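Local coordinates for putative phosphatase (Bacteroides thetaiotaomicron, PDB 3KYA), which is a putative phosphatase of unproven function that binds zinc ions and joins an IPT/TIG domain to a six-bladed beta-propeller, at residues A204-V209 / I225-A230; Y155-G160 / R189-N194; G251-P256 / I315-T320; L144-L149 / M457-D462; P221-I226 / Q241-Y246. All coordinates share one frame; numbering follows the deposited sequence.

Interaction 1. Residues A204-V209 / I225-A230. With ZN (zinc ion), chain B; EDO (1,2-ethanediol), chain N.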
# COMPACT_ATOMS: atom_id res chain seq x y z
N ALA A 204 4.12 -12.49 35.79
CA ALA A 204 4.84 -13.62 35.18
C ALA A 204 5.47 -14.60 36.18
O ALA A 204 6.50 -15.22 35.89
CB ALA A 204 5.90 -13.12 34.18
N GLU A 205 4.84 -14.77 37.34
CA GLU A 205 5.29 -15.73 38.33
C GLU A 205 4.95 -17.14 37.83
O GLU A 205 5.56 -18.12 38.28
CB GLU A 205 4.64 -15.45 39.69
CG GLU A 205 5.18 -16.36 40.80
CD GLU A 205 4.69 -16.00 42.22
OE1 GLU A 205 3.81 -15.11 42.39
OE2 GLU A 205 5.21 -16.65 43.17
N TYR A 206 3.98 -17.23 36.92
CA TYR A 206 3.56 -18.51 36.37
C TYR A 206 3.58 -18.59 34.84
O TYR A 206 3.06 -17.70 34.15
CB TYR A 206 2.14 -18.84 36.84
CG TYR A 206 2.02 -18.91 38.36
CD1 TYR A 206 1.83 -17.76 39.11
CD2 TYR A 206 2.14 -20.13 39.02
CE1 TYR A 206 1.74 -17.82 40.50
CE2 TYR A 206 2.06 -20.20 40.41
CZ TYR A 206 1.86 -19.04 41.14
OH TYR A 206 1.78 -19.10 42.52
N MSE A 207 4.18 -19.67 34.35
CA MSE A 207 4.16 -20.02 32.93
C MSE A 207 2.93 -20.89 32.76
O MSE A 207 2.74 -21.83 33.54
CB MSE A 207 5.42 -20.79 32.54
CG MSE A 207 5.48 -21.17 31.06
SE MSE A 207 7.00 -22.30 30.59
CE MSE A 207 8.49 -21.03 30.67
N ILE A 208 2.10 -20.58 31.77
CA ILE A 208 0.86 -21.29 31.50
C ILE A 208 1.05 -22.04 30.18
O ILE A 208 1.29 -21.41 29.15
CB ILE A 208 -0.33 -20.31 31.45
CG1 ILE A 208 -0.49 -19.59 32.81
CG2 ILE A 208 -1.63 -21.04 31.07
CD1 ILE A 208 -1.30 -18.30 32.78
N VAL A 209 0.96 -23.36 30.23
CA VAL A 209 1.26 -24.22 29.11
C VAL A 209 0.07 -25.06 28.65
O VAL A 209 -0.49 -25.84 29.43
CB VAL A 209 2.40 -25.20 29.48
CG1 VAL A 209 2.71 -26.14 28.32
CG2 VAL A 209 3.64 -24.42 29.90
N ILE A 225 0.00 -25.09 34.82
CA ILE A 225 0.61 -23.86 35.33
C ILE A 225 1.90 -24.23 36.06
O ILE A 225 1.91 -25.13 36.92
CB ILE A 225 -0.40 -23.07 36.20
CG1 ILE A 225 0.09 -21.63 36.40
CG2 ILE A 225 -0.69 -23.78 37.56
CD1 ILE A 225 -0.98 -20.68 36.93
N ILE A 226 3.00 -23.55 35.71
CA ILE A 226 4.34 -23.82 36.25
C ILE A 226 4.88 -22.61 37.00
O ILE A 226 5.01 -21.53 36.43
CB ILE A 226 5.34 -24.18 35.13
CG1 ILE A 226 4.81 -25.33 34.28
CG2 ILE A 226 6.72 -24.53 35.72
CD1 ILE A 226 5.67 -25.70 33.09
N LYS A 227 5.20 -22.78 38.28
CA LYS A 227 5.63 -21.67 39.12
C LYS A 227 7.13 -21.41 39.06
O LYS A 227 7.96 -22.33 39.18
CB LYS A 227 5.22 -21.95 40.57
CG LYS A 227 5.40 -20.76 41.51
CD LYS A 227 4.93 -21.12 42.91
CE LYS A 227 4.92 -19.91 43.81
NZ LYS A 227 4.55 -20.31 45.19
N ARG A 228 7.47 -20.14 38.90
CA ARG A 228 8.85 -19.69 38.86
C ARG A 228 9.55 -20.05 40.17
O ARG A 228 8.97 -19.90 41.27
CB ARG A 228 8.88 -18.18 38.59
CG ARG A 228 10.26 -17.60 38.23
CD ARG A 228 10.19 -16.08 38.03
NE ARG A 228 9.40 -15.63 36.87
CZ ARG A 228 9.89 -15.41 35.64
NH1 ARG A 228 11.17 -15.63 35.35
NH2 ARG A 228 9.08 -14.99 34.69
N ASN A 229 10.78 -20.54 40.06
CA ASN A 229 11.59 -20.89 41.22
C ASN A 229 12.05 -19.63 41.95
O ASN A 229 12.01 -18.52 41.39
CB ASN A 229 12.82 -21.71 40.81
CG ASN A 229 12.46 -23.08 40.25
OD1 ASN A 229 11.59 -23.78 40.79
ND2 ASN A 229 13.13 -23.47 39.18
N ALA A 230 12.50 -19.81 43.19
CA ALA A 230 13.01 -18.70 44.00
C ALA A 230 14.17 -17.98 43.32
O ALA A 230 14.33 -16.77 43.51
CB ALA A 230 13.44 -19.19 45.43
ZN ZN B . 5.18 -15.09 44.90
C1 EDO N . 9.39 -14.85 43.86
O1 EDO N . 10.59 -14.26 43.38
C2 EDO N . 9.06 -16.10 43.06
O2 EDO N . 9.85 -16.14 41.85

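Interaction 2. Residues Y155-G160 / R189-N194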
# COMPACT_ATOMS: atom_id res chain seq x y z
N TYR A 155 11.72 -18.81 25.04
CA TYR A 155 11.30 -20.21 25.18
C TYR A 155 10.62 -20.70 23.90
O TYR A 155 9.97 -19.92 23.16
CB TYR A 155 10.35 -20.39 26.39
CG TYR A 155 10.99 -20.19 27.76
CD1 TYR A 155 11.77 -21.20 28.34
CD2 TYR A 155 10.81 -19.01 28.48
CE1 TYR A 155 12.37 -21.02 29.59
CE2 TYR A 155 11.41 -18.83 29.74
CZ TYR A 155 12.17 -19.85 30.29
OH TYR A 155 12.77 -19.69 31.54
N ILE A 156 10.78 -21.99 23.65
CA ILE A 156 10.15 -22.65 22.51
C ILE A 156 9.53 -23.96 22.97
O ILE A 156 10.17 -24.76 23.67
CB ILE A 156 11.15 -22.86 21.34
CG1 ILE A 156 10.45 -23.49 20.12
CG2 ILE A 156 12.39 -23.68 21.79
CD1 ILE A 156 11.27 -23.45 18.83
N CYS A 157 8.26 -24.15 22.61
CA CYS A 157 7.54 -25.38 22.89
C CYS A 157 7.20 -26.04 21.57
O CYS A 157 7.05 -25.35 20.53
CB CYS A 157 6.28 -25.15 23.73
SG CYS A 157 4.98 -24.15 22.98
N TYR A 158 7.06 -27.35 21.61
CA TYR A 158 6.89 -28.16 20.41
C TYR A 158 5.77 -29.16 20.45
O TYR A 158 5.57 -29.84 21.44
CB TYR A 158 8.14 -29.01 20.19
CG TYR A 158 9.45 -28.28 20.05
CD1 TYR A 158 9.80 -27.67 18.85
CD2 TYR A 158 10.36 -28.26 21.09
CE1 TYR A 158 11.01 -27.03 18.70
CE2 TYR A 158 11.60 -27.61 20.95
CZ TYR A 158 11.90 -26.99 19.75
OH TYR A 158 13.11 -26.35 19.58
N ASP A 159 5.09 -29.30 19.32
CA ASP A 159 4.09 -30.31 19.15
C ASP A 159 4.84 -31.55 18.63
O ASP A 159 5.03 -31.71 17.42
CB ASP A 159 3.03 -29.82 18.15
CG ASP A 159 1.88 -30.80 17.96
OD1 ASP A 159 1.93 -31.93 18.48
OD2 ASP A 159 0.91 -30.43 17.26
N GLY A 160 5.29 -32.41 19.55
CA GLY A 160 6.05 -33.65 19.22
C GLY A 160 7.42 -33.84 19.88
O GLY A 160 8.11 -34.82 19.60
N ARG A 189 1.49 -27.13 22.92
CA ARG A 189 0.93 -26.18 21.96
C ARG A 189 1.18 -24.68 22.18
O ARG A 189 1.21 -23.92 21.21
CB ARG A 189 -0.58 -26.41 21.89
CG ARG A 189 -1.01 -27.83 21.45
CD ARG A 189 -0.48 -28.23 20.06
NE ARG A 189 -0.75 -27.22 19.03
CZ ARG A 189 -1.66 -27.29 18.05
NH1 ARG A 189 -2.45 -28.35 17.90
NH2 ARG A 189 -1.75 -26.29 17.18
N SER A 190 1.35 -24.23 23.42
CA SER A 190 1.55 -22.80 23.66
C SER A 190 2.09 -22.49 25.03
O SER A 190 1.94 -23.27 25.98
CB SER A 190 0.25 -21.99 23.47
OG SER A 190 -0.72 -22.29 24.46
N ILE A 191 2.72 -21.33 25.09
CA ILE A 191 3.28 -20.78 26.32
C ILE A 191 2.74 -19.37 26.52
O ILE A 191 2.77 -18.54 25.59
CB ILE A 191 4.83 -20.72 26.26
CG1 ILE A 191 5.43 -22.12 26.31
CG2 ILE A 191 5.37 -19.88 27.43
CD1 ILE A 191 6.96 -22.16 26.05
N ALA A 192 2.23 -19.11 27.72
CA ALA A 192 1.77 -17.78 28.12
C ALA A 192 2.22 -17.55 29.57
O ALA A 192 2.77 -18.45 30.21
CB ALA A 192 0.23 -17.64 27.98
N PHE A 193 2.03 -16.32 30.05
CA PHE A 193 2.41 -15.94 31.42
C PHE A 193 1.29 -15.13 32.06
O PHE A 193 0.63 -14.34 31.38
CB PHE A 193 3.71 -15.11 31.42
CG PHE A 193 4.92 -15.87 30.93
CD1 PHE A 193 5.24 -15.89 29.58
CD2 PHE A 193 5.75 -16.55 31.81
CE1 PHE A 193 6.35 -16.59 29.12
CE2 PHE A 193 6.87 -17.25 31.35
CZ PHE A 193 7.16 -17.27 29.99
N ASN A 194 1.07 -15.29 33.37
CA ASN A 194 0.03 -14.50 34.04
C ASN A 194 0.42 -13.02 34.18
O ASN A 194 1.61 -12.68 34.24
CB ASN A 194 -0.27 -15.03 35.45
CG ASN A 194 0.88 -14.80 36.43
OD1 ASN A 194 1.93 -15.41 36.30
ND2 ASN A 194 0.66 -13.95 37.43

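Interaction 3. Residues G251-P256 / I315-T320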
# COMPACT_ATOMS: atom_id res chain seq x y z
N GLY A 251 -4.26 -24.23 22.35
CA GLY A 251 -3.60 -23.04 22.86
C GLY A 251 -4.36 -22.35 23.98
O GLY A 251 -5.57 -22.55 24.13
N ALA A 252 -3.62 -21.56 24.76
CA ALA A 252 -4.17 -20.78 25.87
C ALA A 252 -3.50 -19.40 25.87
O ALA A 252 -2.28 -19.30 25.73
CB ALA A 252 -3.97 -21.50 27.20
N THR A 253 -4.30 -18.35 26.05
CA THR A 253 -3.82 -16.97 25.97
C THR A 253 -4.36 -16.11 27.11
O THR A 253 -5.52 -16.28 27.51
CB THR A 253 -4.27 -16.32 24.64
OG1 THR A 253 -3.98 -17.20 23.55
CG2 THR A 253 -3.58 -14.96 24.42
N ILE A 254 -3.52 -15.20 27.61
CA ILE A 254 -3.87 -14.29 28.71
C ILE A 254 -4.28 -12.92 28.18
O ILE A 254 -3.62 -12.37 27.28
CB ILE A 254 -2.66 -14.13 29.69
CG1 ILE A 254 -2.45 -15.42 30.49
CG2 ILE A 254 -2.86 -12.97 30.65
CD1 ILE A 254 -3.56 -15.71 31.53
N HIS A 255 -5.37 -12.37 28.72
CA HIS A 255 -5.82 -11.03 28.34
C HIS A 255 -4.80 -10.02 28.89
O HIS A 255 -4.55 -10.00 30.09
CB HIS A 255 -7.22 -10.70 28.86
CG HIS A 255 -7.82 -9.49 28.23
ND1 HIS A 255 -7.64 -8.23 28.72
CD2 HIS A 255 -8.58 -9.35 27.10
CE1 HIS A 255 -8.26 -7.36 27.95
NE2 HIS A 255 -8.84 -8.02 26.95
N PRO A 256 -4.22 -9.18 28.02
CA PRO A 256 -3.12 -8.29 28.45
C PRO A 256 -3.50 -7.17 29.42
O PRO A 256 -2.60 -6.61 30.05
CB PRO A 256 -2.59 -7.72 27.13
CG PRO A 256 -3.76 -7.78 26.20
CD PRO A 256 -4.54 -9.00 26.59
N ILE A 315 -5.52 -18.04 19.77
CA ILE A 315 -6.07 -16.72 20.06
C ILE A 315 -4.94 -15.71 20.24
O ILE A 315 -4.05 -15.91 21.09
CB ILE A 315 -6.93 -16.78 21.34
CG1 ILE A 315 -8.02 -17.86 21.22
CG2 ILE A 315 -7.55 -15.42 21.65
CD1 ILE A 315 -8.76 -18.13 22.53
N PHE A 316 -4.99 -14.64 19.46
CA PHE A 316 -3.98 -13.57 19.50
C PHE A 316 -4.70 -12.27 19.84
O PHE A 316 -5.51 -11.76 19.05
CB PHE A 316 -3.24 -13.47 18.15
CG PHE A 316 -2.71 -14.78 17.67
CD1 PHE A 316 -1.57 -15.34 18.24
CD2 PHE A 316 -3.36 -15.48 16.66
CE1 PHE A 316 -1.11 -16.56 17.83
CE2 PHE A 316 -2.88 -16.71 16.22
CZ PHE A 316 -1.75 -17.25 16.81
N ILE A 317 -4.42 -11.75 21.04
CA ILE A 317 -5.11 -10.57 21.55
C ILE A 317 -4.30 -9.29 21.31
O ILE A 317 -3.10 -9.26 21.55
CB ILE A 317 -5.46 -10.72 23.04
CG1 ILE A 317 -6.23 -12.03 23.28
CG2 ILE A 317 -6.26 -9.51 23.55
CD1 ILE A 317 -6.47 -12.36 24.77
N HIS A 318 -4.99 -8.25 20.84
CA HIS A 318 -4.41 -6.94 20.58
C HIS A 318 -3.83 -6.37 21.89
O HIS A 318 -4.41 -6.61 22.96
CB HIS A 318 -5.51 -6.04 20.01
CG HIS A 318 -5.03 -4.72 19.51
ND1 HIS A 318 -4.96 -3.59 20.30
CD2 HIS A 318 -4.63 -4.33 18.27
CE1 HIS A 318 -4.53 -2.57 19.58
NE2 HIS A 318 -4.33 -2.99 18.34
N PRO A 319 -2.71 -5.63 21.82
CA PRO A 319 -2.13 -5.09 23.06
C PRO A 319 -3.07 -4.24 23.94
O PRO A 319 -2.88 -4.19 25.16
CB PRO A 319 -0.93 -4.26 22.57
CG PRO A 319 -0.61 -4.82 21.20
CD PRO A 319 -1.92 -5.28 20.63
N THR A 320 -4.05 -3.58 23.33
CA THR A 320 -5.02 -2.79 24.09
C THR A 320 -6.06 -3.69 24.76
O THR A 320 -6.80 -3.24 25.62
CB THR A 320 -5.80 -1.80 23.20
OG1 THR A 320 -6.55 -2.54 22.23
CG2 THR A 320 -4.86 -0.80 22.49
O HOH W 1 -4.58 -19.70 21.96

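Interaction 4. Residues L144-L149 / M457-D462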
# COMPACT_ATOMS: atom_id res chain seq x y z
N LEU A 144 6.85 -19.78 19.97
CA LEU A 144 7.83 -19.00 20.72
C LEU A 144 7.21 -18.06 21.76
O LEU A 144 6.11 -17.54 21.56
CB LEU A 144 8.65 -18.16 19.73
CG LEU A 144 9.54 -18.88 18.72
CD1 LEU A 144 10.12 -17.86 17.71
CD2 LEU A 144 10.68 -19.67 19.40
N ALA A 145 7.93 -17.83 22.86
CA ALA A 145 7.49 -16.86 23.88
C ALA A 145 8.64 -16.36 24.74
O ALA A 145 9.42 -17.16 25.25
CB ALA A 145 6.38 -17.47 24.78
N PHE A 146 8.76 -15.04 24.87
CA PHE A 146 9.75 -14.45 25.76
C PHE A 146 9.33 -14.51 27.23
O PHE A 146 8.14 -14.41 27.53
CB PHE A 146 9.94 -12.94 25.53
CG PHE A 146 10.62 -12.57 24.23
CD1 PHE A 146 11.95 -12.89 24.02
CD2 PHE A 146 9.94 -11.84 23.27
CE1 PHE A 146 12.59 -12.51 22.84
CE2 PHE A 146 10.58 -11.47 22.08
CZ PHE A 146 11.89 -11.81 21.87
N ASP A 147 10.30 -14.62 28.13
CA ASP A 147 10.03 -14.42 29.55
C ASP A 147 9.73 -12.91 29.68
O ASP A 147 10.60 -12.10 29.37
CB ASP A 147 11.25 -14.82 30.38
CG ASP A 147 11.06 -14.63 31.88
OD1 ASP A 147 10.15 -13.90 32.31
OD2 ASP A 147 11.86 -15.22 32.66
N PRO A 148 8.51 -12.53 30.12
CA PRO A 148 8.22 -11.09 30.22
C PRO A 148 9.17 -10.31 31.13
O PRO A 148 9.30 -9.11 30.95
CB PRO A 148 6.77 -11.05 30.77
CG PRO A 148 6.19 -12.38 30.43
CD PRO A 148 7.34 -13.35 30.50
N LEU A 149 9.85 -10.99 32.06
CA LEU A 149 10.77 -10.32 32.95
C LEU A 149 12.21 -10.32 32.41
O LEU A 149 13.07 -9.69 33.00
CB LEU A 149 10.76 -10.98 34.33
CG LEU A 149 9.41 -11.15 35.01
CD1 LEU A 149 9.61 -11.73 36.42
CD2 LEU A 149 8.64 -9.83 35.06
N MSE A 457 12.87 -6.27 16.53
CA MSE A 457 13.24 -7.43 15.73
C MSE A 457 12.35 -8.63 16.00
O MSE A 457 11.81 -8.80 17.10
CB MSE A 457 14.70 -7.83 16.00
CG MSE A 457 15.00 -8.28 17.39
SE MSE A 457 16.94 -8.53 17.58
CE MSE A 457 17.08 -10.18 16.59
N PHE A 458 12.23 -9.46 14.97
CA PHE A 458 11.46 -10.67 15.05
C PHE A 458 12.38 -11.87 15.18
O PHE A 458 13.49 -11.86 14.65
CB PHE A 458 10.68 -10.92 13.74
CG PHE A 458 9.63 -9.88 13.40
CD1 PHE A 458 9.96 -8.74 12.67
CD2 PHE A 458 8.29 -10.12 13.71
CE1 PHE A 458 8.97 -7.82 12.31
CE2 PHE A 458 7.30 -9.21 13.35
CZ PHE A 458 7.64 -8.06 12.65
N TYR A 459 11.90 -12.88 15.91
CA TYR A 459 12.51 -14.21 15.90
C TYR A 459 11.47 -15.12 15.27
O TYR A 459 10.28 -15.05 15.60
CB TYR A 459 12.89 -14.71 17.29
CG TYR A 459 14.01 -13.91 17.88
CD1 TYR A 459 15.33 -14.25 17.64
CD2 TYR A 459 13.75 -12.78 18.66
CE1 TYR A 459 16.36 -13.51 18.16
CE2 TYR A 459 14.77 -12.05 19.21
CZ TYR A 459 16.08 -12.41 18.95
OH TYR A 459 17.11 -11.68 19.47
N VAL A 460 11.91 -15.99 14.37
CA VAL A 460 11.04 -16.87 13.64
C VAL A 460 11.48 -18.31 13.81
O VAL A 460 12.65 -18.61 13.68
CB VAL A 460 11.13 -16.56 12.14
CG1 VAL A 460 10.16 -17.44 11.35
CG2 VAL A 460 10.88 -15.05 11.87
N HIS A 461 10.53 -19.22 14.06
CA HIS A 461 10.85 -20.63 14.13
C HIS A 461 10.58 -21.27 12.77
O HIS A 461 9.41 -21.44 12.37
CB HIS A 461 10.08 -21.34 15.23
CG HIS A 461 10.30 -22.82 15.26
ND1 HIS A 461 9.29 -23.73 15.54
CD2 HIS A 461 11.39 -23.56 14.95
CE1 HIS A 461 9.78 -24.95 15.46
NE2 HIS A 461 11.04 -24.88 15.09
N ASP A 462 11.66 -21.60 12.06
CA ASP A 462 11.60 -22.21 10.74
C ASP A 462 11.69 -23.73 11.01
O ASP A 462 12.77 -24.32 11.11
CB ASP A 462 12.74 -21.66 9.88
CG ASP A 462 12.65 -22.05 8.42
OD1 ASP A 462 12.08 -23.10 8.10
OD2 ASP A 462 13.21 -21.30 7.60

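Interaction 5. Residues P221-I226 / Q241-Y246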
# COMPACT_ATOMS: atom_id res chain seq x y z
N PRO A 221 -6.40 -33.61 30.26
CA PRO A 221 -5.69 -32.35 30.51
C PRO A 221 -5.56 -31.43 29.29
O PRO A 221 -5.37 -31.89 28.16
CB PRO A 221 -4.31 -32.83 30.95
CG PRO A 221 -4.64 -34.06 31.75
CD PRO A 221 -5.79 -34.72 31.03
N SER A 222 -5.71 -30.13 29.55
CA SER A 222 -5.61 -29.09 28.54
C SER A 222 -4.56 -28.04 28.87
O SER A 222 -3.78 -27.67 27.99
CB SER A 222 -6.95 -28.38 28.38
OG SER A 222 -7.92 -29.28 27.89
N VAL A 223 -4.56 -27.55 30.11
CA VAL A 223 -3.64 -26.48 30.52
C VAL A 223 -3.00 -26.72 31.90
O VAL A 223 -3.67 -27.05 32.88
CB VAL A 223 -4.37 -25.10 30.58
CG1 VAL A 223 -3.36 -23.96 30.79
CG2 VAL A 223 -5.26 -24.85 29.33
N TYR A 224 -1.68 -26.51 31.95
CA TYR A 224 -0.91 -26.61 33.18
C TYR A 224 -0.35 -25.24 33.54
O TYR A 224 -0.20 -24.36 32.68
CB TYR A 224 0.24 -27.62 33.04
CG TYR A 224 -0.19 -29.06 32.94
CD1 TYR A 224 -0.59 -29.61 31.72
CD2 TYR A 224 -0.19 -29.89 34.05
CE1 TYR A 224 -0.99 -30.94 31.62
CE2 TYR A 224 -0.60 -31.23 33.96
CZ TYR A 224 -0.99 -31.74 32.74
OH TYR A 224 -1.40 -33.06 32.63
N ILE A 225 0.00 -25.09 34.82
CA ILE A 225 0.61 -23.86 35.33
C ILE A 225 1.90 -24.23 36.06
O ILE A 225 1.91 -25.13 36.92
CB ILE A 225 -0.40 -23.07 36.20
CG1 ILE A 225 0.09 -21.63 36.40
CG2 ILE A 225 -0.69 -23.78 37.56
CD1 ILE A 225 -0.98 -20.68 36.93
N ILE A 226 3.00 -23.55 35.71
CA ILE A 226 4.34 -23.82 36.25
C ILE A 226 4.88 -22.61 37.00
O ILE A 226 5.01 -21.53 36.43
CB ILE A 226 5.34 -24.18 35.13
CG1 ILE A 226 4.81 -25.33 34.28
CG2 ILE A 226 6.72 -24.53 35.72
CD1 ILE A 226 5.67 -25.70 33.09
N GLN A 241 1.12 -27.67 38.21
CA GLN A 241 -0.23 -28.08 38.55
C GLN A 241 -1.16 -28.05 37.34
O GLN A 241 -1.00 -27.20 36.44
CB GLN A 241 -0.82 -27.17 39.64
CG GLN A 241 -0.00 -27.10 40.94
CD GLN A 241 0.06 -28.41 41.69
OE1 GLN A 241 -0.81 -29.27 41.52
NE2 GLN A 241 1.07 -28.58 42.52
N LEU A 242 -2.11 -28.98 37.31
CA LEU A 242 -3.12 -29.05 36.27
C LEU A 242 -4.18 -28.01 36.60
O LEU A 242 -4.73 -28.02 37.71
CB LEU A 242 -3.74 -30.45 36.22
CG LEU A 242 -4.85 -30.70 35.20
CD1 LEU A 242 -4.33 -30.52 33.76
CD2 LEU A 242 -5.46 -32.10 35.39
N ILE A 243 -4.47 -27.11 35.67
CA ILE A 243 -5.44 -26.05 35.93
C ILE A 243 -6.75 -26.19 35.12
O ILE A 243 -7.78 -25.65 35.53
CB ILE A 243 -4.80 -24.65 35.72
CG1 ILE A 243 -5.59 -23.57 36.46
CG2 ILE A 243 -4.67 -24.32 34.24
CD1 ILE A 243 -4.95 -22.19 36.39
N ALA A 244 -6.71 -26.90 34.00
CA ALA A 244 -7.91 -27.12 33.18
C ALA A 244 -7.79 -28.41 32.37
O ALA A 244 -6.74 -28.72 31.82
CB ALA A 244 -8.16 -25.93 32.25
N ALA A 245 -8.89 -29.15 32.33
CA ALA A 245 -8.96 -30.41 31.59
C ALA A 245 -10.30 -30.57 30.87
O ALA A 245 -11.34 -30.64 31.52
CB ALA A 245 -8.74 -31.60 32.53
N TYR A 246 -10.25 -30.59 29.54
CA TYR A 246 -11.41 -30.94 28.71
C TYR A 246 -10.90 -31.97 27.69
O TYR A 246 -11.06 -33.17 27.90
CB TYR A 246 -12.09 -29.73 28.08
CG TYR A 246 -13.32 -30.14 27.29
CD1 TYR A 246 -14.46 -30.61 27.95
CD2 TYR A 246 -13.33 -30.12 25.91
CE1 TYR A 246 -15.58 -31.02 27.25
CE2 TYR A 246 -14.46 -30.53 25.19
CZ TYR A 246 -15.58 -30.98 25.87
OH TYR A 246 -16.70 -31.39 25.18

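Interaction 1. Residues A204-V209 / I225-A230
Arg228 holds Ala204 by a side-on grip: NE (3.1 Å) and NH2 (2.9 Å) both donate to Ala204 O from one face of its carbonyl, while NH1 forms a salt bridge with Asp147. An alanine in place of Arg228 would probably leave Ala204 O without these two donors and Asp147 without its charged mate. Backbone bonds pair the strands, with Met207 N to Ile226 O at 2.9 Å, the reciprocal Ile226 N to Met207 O, and Arg228 N to Glu205 O. Among the side chains, CG1 of Ile225 meets Tyr206 CB at 3.5 Å, and Lys227, whose long methylene chain suits the tyrosine's flank while its amine goes on past the hydroxyl, has CE 3.5 Å from Tyr206 OH. Glu205, CG anti to the backbone N (chi1 -175°), extends to bind the zinc ion through OE2 at 2.3 Å; its OE1 accepts from the backbone N of Asp202, of the same zinc site. This is an antiparallel beta hairpin of one propeller blade, with a zinc site at its open end.

Interaction 2. Residues Y155-G160 / R189-N194
Tyr155 and Cys157 face Ile191 and Phe193 where two neighbouring blades of the beta-propeller pack, strand 153-159 of one against the innermost strand 188-193 of the next. Ile191 carries most of the apolar contact. Its CG1 lies anti to the carbonyl carbon (chi1 -70°), and CD1 meets Tyr155 CB and Cys157 CB, each at 3.8 Å, a branched chain well suited to packing between two sheets. Cys157 places SG between its own backbone N and carbonyl carbon (chi1 64°), where the short side chain lets the sulphur lie against the Ser190 backbone, 3.7 Å from Ser190 N. That backbone is bent by a classic beta bulge, Arg189 and Ser190 both facing Ala210 of the adjoining strand. Farther along, Phe193 brings CZ to within 4.3 Å of Tyr155 CD2, which lies near the plane of the phenylalanine ring at its edge. At the other end Asp159 pairs with Arg187, and Arg189 with Asp212 and Glu312. The Arg189 chain, bent at chi2 and chi3, comes back beside Asp159, the carboxylate and guanidinium planes 19° apart. Between the two, attraction is by charge alone, for Asp159 OD2 sits over one face of the Arg189 guanidinium, 4.0 Å from NH1.

Interaction 3. Residues G251-P256 / I315-T320
Thr253 and Ile315 meet between the innermost strands of two successive propeller blades, strand 252-254 and strand 313-317, whose short segments run nearly parallel, 12° apart. Too far apart to pair directly, the strands are joined by a side chain. The Thr253 hydroxyl, set anti to the carbonyl carbon (chi1 -48°), donates to Ile315 O at 2.8 Å. One water completes the link, donating to Thr253 OG1 and accepting from Ile315 N at 2.9 Å, so the hydroxyl both gives and receives. The threonine methyl CG2 lies 3.9 Å from Ile317 CD1, so one residue serves polar and apolar partners at once. Ile317 makes the apolar contacts beyond: its CD1 reaches His255 CA, and its CG2 packs on Pro256 CD at 3.5 Å. The rigid proline ring also rests CG against His318 O at 3.5 Å. His255 itself is held by Gly321 O and Asn258 N and stacks on Tyr339. His318 ND1 accepts from Thr320 N at 3.2 Å and is also hydrogen-bonded to Thr320 OG1, while NE2 bonds Glu389. Each strand ends at an isoleucine followed by His-Pro, so the contact sets equivalent turns of adjacent blades side by side, as expected of the repeated blades of a beta-propeller.

Interaction 4. Residues L144-L149 / M457-D462
The strands carrying Leu144 and Tyr459 run at 138° to each other and come no closer than 8.8 Å between their axes, a separation that side chains must bridge. Leu144 does so with a single methyl: its CG lies anti to the carbonyl carbon (chi1 -65°), and CD1 is 3.5 Å from Tyr459 O and 3.9 Å from His461 N, against the backbone between these residues, and 4.2 Å from Tyr459 CB. An apolar leucine branch can rest against the main chain in this buried place. Phe146 meets Tyr459 with the end of its ring, CZ to CD2 at 3.8 Å; the two side chains cross at about a right angle, and Tyr459 CE2 lies in the plane of the phenylalanine ring, at its edge. His461 contributes its CB, while its NE2 bonds to Phe138 O. Leu154 of strand 153-159 packs on the side chains of Phe146 and Tyr459, and Val450 of strand 446-452 on Leu144 and Tyr459, so the contact lies where the blade of strand 141-147 abuts that of strands 446-452, 457-462 and 467-473.

Interaction 5. Residues P221-I226 / Q241-Y246
Val223 and Ile243 lie side by side in the tightly packed part of this strand pair, CG1 of the valine 3.7 Å from CG2 of the isoleucine in the conformer described. Ile225 CD1 adds to the same apolar layer beside Ile243, and Leu276 and Tyr279 of helix 276-284 cover it, while Phe263 lies on Val223 and Ala244; the small alanine leaves room for Phe263. Two classic beta bulges break the antiparallel register here. Ser222 N and Val223 N both donate to Ala244 O, at 2.9 and 3.0 Å, and Val223 O in turn accepts from Ile243 N and Ala244 N, so each of these two carbonyls serves a pair of donors. Ser222, compact and polar, also accepts at OG from Tyr246 N (3.1 Å). The pair forms the outer hairpin of this propeller blade, with strand 240-246 outermost in its sheet. The solvent side lies at Leu242 and Gln241, both partly exposed. Tyr224 has CG anti to the carbonyl carbon (chi1 -69°), and Leu242 CD1 lies over one face of its ring, 3.9 Å from the centroid; Leu242 has a second conformer, so this CH-pi contact is certain for one only. An alanine at Tyr224 would probably leave Leu242 CD1 without the ring face it rests on and open a gap beside Pro184. Gln241, beside Ile225, bends away to bond Asp239 through NE2.

How the interactions relate
Following the chain from the N terminus, interaction 4 opens first, at 144-149, and closes last, at 457-462; its loop encloses the other four and brings the first complete blade against the last. Interaction 2 then closes a short loop between that blade and the next. Within this second blade, interactions 1 and 5 follow in succession, handing over on strand 220-227, where they share Ile225 and Ile226, so that three neighbouring strands are stitched into one sheet. Interaction 3 closes a longer loop between the third blade and the fourth; Ser190 OG bonds Ala252 N, linking interactions 2 and 3. Interactions 4, 2 and 3 thus each join two adjacent blades, while 1 and 5 overlap within one.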